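Local coordinates for protein monooxygenase (Agrobacterium tumefaciens, PDB 2I7G) that probably catalyses a flavin-dependent monooxygenation, as a TIM-barrel member of the luciferase-like monooxygenase family, at residues L97-S102 with Q114-V119. Numbering follows the deposited sequence.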
ATOM      1  N   LEU B  97       7.429  11.483  -3.894  1.00 21.55           N
ATOM      2  CA  LEU B  97       6.857  10.740  -2.752  1.00 21.05           C
ATOM      3  C   LEU B  97       7.783   9.575  -2.386  1.00 22.41           C
ATOM      4  O   LEU B  97       7.968   8.629  -3.204  1.00 21.48           O
ATOM      5  CB  LEU B  97       5.471  10.188  -3.145  1.00 20.54           C
ATOM      6  CG  LEU B  97       4.403  11.293  -3.417  1.00 21.89           C
ATOM      7  CD1 LEU B  97       3.184  10.632  -4.084  1.00 23.83           C
ATOM      8  CD2 LEU B  97       4.024  12.059  -2.140  1.00 21.85           C
ATOM      9  N   THR B  98       8.357   9.621  -1.194  1.00 21.18           N
ATOM     10  CA  THR B  98       9.412   8.617  -0.853  1.00 21.91           C
ATOM     11  C   THR B  98       9.155   7.998   0.520  1.00 20.93           C
ATOM     12  O   THR B  98       8.571   8.635   1.407  1.00 21.79           O
ATOM     13  CB  THR B  98      10.862   9.218  -0.899  1.00 23.12           C
ATOM     14  OG1 THR B  98      11.854   8.219  -0.624  1.00 23.21           O
ATOM     15  CG2 THR B  98      11.037  10.378   0.110  1.00 23.47           C
ATOM     16  N   SER B  99       9.609   6.767   0.702  1.00 20.72           N
ATOM     17  CA  SER B  99       9.798   6.307   2.098  1.00 20.97           C
ATOM     18  C   SER B  99      11.017   7.062   2.713  1.00 21.96           C
ATOM     19  O   SER B  99      11.868   7.576   1.985  1.00 21.95           O
ATOM     20  CB  SER B  99      10.001   4.796   2.160  1.00 21.53           C
ATOM     21  OG  SER B  99      11.066   4.383   1.320  1.00 21.89           O
ATOM     22  N   ALA B 100      11.092   7.106   4.036  1.00 22.41           N
ATOM     23  CA  ALA B 100      12.184   7.807   4.743  1.00 22.72           C
ATOM     24  C   ALA B 100      12.198   7.327   6.208  1.00 23.35           C
ATOM     25  O   ALA B 100      11.980   8.127   7.107  1.00 25.42           O
ATOM     26  CB  ALA B 100      11.953   9.379   4.646  1.00 22.55           C
ATOM     27  N   VAL B 101      12.414   6.026   6.454  1.00 22.07           N
ATOM     28  CA  VAL B 101      12.975   5.064   5.475  1.00 23.04           C
ATOM     29  C   VAL B 101      12.096   3.824   5.406  1.00 23.22           C
ATOM     30  O   VAL B 101      11.209   3.617   6.258  1.00 24.10           O
ATOM     31  CB  VAL B 101      14.421   4.576   5.890  1.00 23.40           C
ATOM     32  CG1 VAL B 101      15.308   5.790   6.112  1.00 23.46           C
ATOM     33  CG2 VAL B 101      14.363   3.734   7.180  1.00 25.81           C
ATOM     34  N   SER B 102      12.316   3.042   4.368  1.00 22.44           N
ATOM     35  CA  SER B 102      11.854   1.662   4.255  1.00 22.28           C
ATOM     36  C   SER B 102      12.909   0.829   5.005  1.00 22.49           C
ATOM     37  O   SER B 102      14.093   0.889   4.666  1.00 22.61           O
ATOM     38  CB  SER B 102      11.827   1.251   2.789  1.00 22.45           C
ATOM     39  OG  SER B 102      10.720   1.818   2.102  1.00 24.01           O
ATOM     40  N   GLN B 114       6.985  -3.885  -5.752  1.00 20.11           N
ATOM     41  CA  GLN B 114       5.617  -3.867  -6.300  1.00 19.69           C
ATOM     42  C   GLN B 114       4.795  -2.724  -5.713  1.00 19.89           C
ATOM     43  O   GLN B 114       4.061  -2.020  -6.434  1.00 19.99           O
ATOM     44  CB  GLN B 114       4.908  -5.209  -6.039  1.00 19.41           C
ATOM     45  CG  GLN B 114       5.518  -6.357  -6.863  1.00 18.99           C
ATOM     46  CD  GLN B 114       4.825  -7.657  -6.603  1.00 21.34           C
ATOM     47  OE1 GLN B 114       4.532  -8.007  -5.464  1.00 22.42           O
ATOM     48  NE2 GLN B 114       4.576  -8.398  -7.676  1.00 22.51           N
ATOM     49  N   GLN B 115       4.929  -2.514  -4.415  1.00 20.33           N
ATOM     50  CA  GLN B 115       4.196  -1.440  -3.758  1.00 20.81           C
ATOM     51  C   GLN B 115       4.619  -0.052  -4.266  1.00 21.45           C
ATOM     52  O   GLN B 115       3.775   0.772  -4.676  1.00 20.35           O
ATOM     53  CB  GLN B 115       4.342  -1.552  -2.233  1.00 20.93           C
ATOM     54  CG  GLN B 115       3.610  -2.788  -1.615  1.00 21.93           C
ATOM     55  CD  GLN B 115       4.263  -3.184  -0.281  1.00 27.36           C
ATOM     56  OE1 GLN B 115       5.027  -2.411   0.299  1.00 27.83           O
ATOM     57  NE2 GLN B 115       3.991  -4.409   0.177  1.00 24.60           N
ATOM     58  N   PHE B 116       5.929   0.186  -4.333  1.00 21.54           N
ATOM     59  CA  PHE B 116       6.401   1.500  -4.797  1.00 22.19           C
ATOM     60  C   PHE B 116       6.225   1.677  -6.323  1.00 21.47           C
ATOM     61  O   PHE B 116       6.029   2.812  -6.770  1.00 22.35           O
ATOM     62  CB  PHE B 116       7.833   1.767  -4.352  1.00 21.87           C
ATOM     63  CG  PHE B 116       7.926   2.145  -2.903  1.00 23.07           C
ATOM     64  CD1 PHE B 116       7.910   3.493  -2.532  1.00 24.03           C
ATOM     65  CD2 PHE B 116       7.973   1.162  -1.916  1.00 23.69           C
ATOM     66  CE1 PHE B 116       7.964   3.846  -1.128  1.00 26.80           C
ATOM     67  CE2 PHE B 116       8.060   1.492  -0.528  1.00 23.97           C
ATOM     68  CZ  PHE B 116       8.037   2.847  -0.147  1.00 26.40           C
ATOM     69  N   SER B 117       6.279   0.583  -7.100  0.50 21.60           N
ATOM     70  CA  SER B 117       5.954   0.640  -8.537  0.50 20.88           C
ATOM     71  C   SER B 117       4.475   1.045  -8.705  0.50 20.86           C
ATOM     72  O   SER B 117       4.126   1.824  -9.588  0.50 21.03           O
ATOM     73  CB  SER B 117       6.248  -0.699  -9.233  0.50 19.60           C
ATOM     74  OG  SER B 117       7.648  -0.884  -9.363  0.50 18.96           O
ATOM     75  N   THR B 118       3.612   0.534  -7.822  1.00 19.94           N
ATOM     76  CA  THR B 118       2.189   0.907  -7.856  1.00 19.88           C
ATOM     77  C   THR B 118       2.022   2.409  -7.529  1.00 20.23           C
ATOM     78  O   THR B 118       1.296   3.128  -8.208  1.00 19.90           O
ATOM     79  CB  THR B 118       1.386  -0.014  -6.931  1.00 19.53           C
ATOM     80  OG1 THR B 118       1.516  -1.372  -7.397  1.00 20.07           O
ATOM     81  CG2 THR B 118      -0.103   0.356  -6.994  1.00 20.49           C
ATOM     82  N   VAL B 119       2.753   2.887  -6.524  1.00 19.94           N
ATOM     83  CA  VAL B 119       2.707   4.322  -6.168  1.00 20.88           C
ATOM     84  C   VAL B 119       3.224   5.126  -7.365  1.00 20.60           C
ATOM     85  O   VAL B 119       2.683   6.203  -7.684  1.00 21.68           O
ATOM     86  CB  VAL B 119       3.572   4.603  -4.940  1.00 20.71           C
ATOM     87  CG1 VAL B 119       3.576   6.112  -4.667  1.00 21.78           C
ATOM     88  CG2 VAL B 119       2.986   3.905  -3.693  1.00 22.04           C
TER
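Phe116 meets Ser99 and Ser102 inside a beta-alpha-beta unit of the TIM barrel, where helix 109-122 packs over strand 96-99 on the way to strand 127-131. Along the helix, Gln114 comes first, without touching the strand. Its carbonyl O takes the backbone N of Thr118 and also the hydroxyl of that residue, the two donors arriving from opposite faces of the carbonyl plane; Thr118 OG1 lies 2.8 Å from Gln114 O. Gln115 follows, its OE1 bonded to Ser82 OG and its side chain packed on Gln115 of the second subunit. Phe116 carries the contact. With CG beside the backbone N (chi1 -77°), the ring reaches from the helix to the C-terminal end of the strand, and its far carbon, CZ, does most of the touching. A long, flat, apolar side chain suits this span, and Leu85 and Ile129 give the ring further apolar neighbours. Phe116 CZ lies 3.6 Å from Ser99 CB, which approaches the ring obliquely. Serine is small enough to let the ring end come this near the backbone, and Phe116 CE1 is 3.8 Å from Ser99 N. Thr118 keeps its hydroxyl turned back on its own helix, and Val119, one turn after Phe116, directs its CB at the strand. Beside the ring the two serine hydroxyls share a hydrogen bond in which either could be the donor: Ser99 OG, also bonded to Met130 N, lies 2.7 Å from Ser102 OG, which itself sits 3.6 Å from Phe116 CZ.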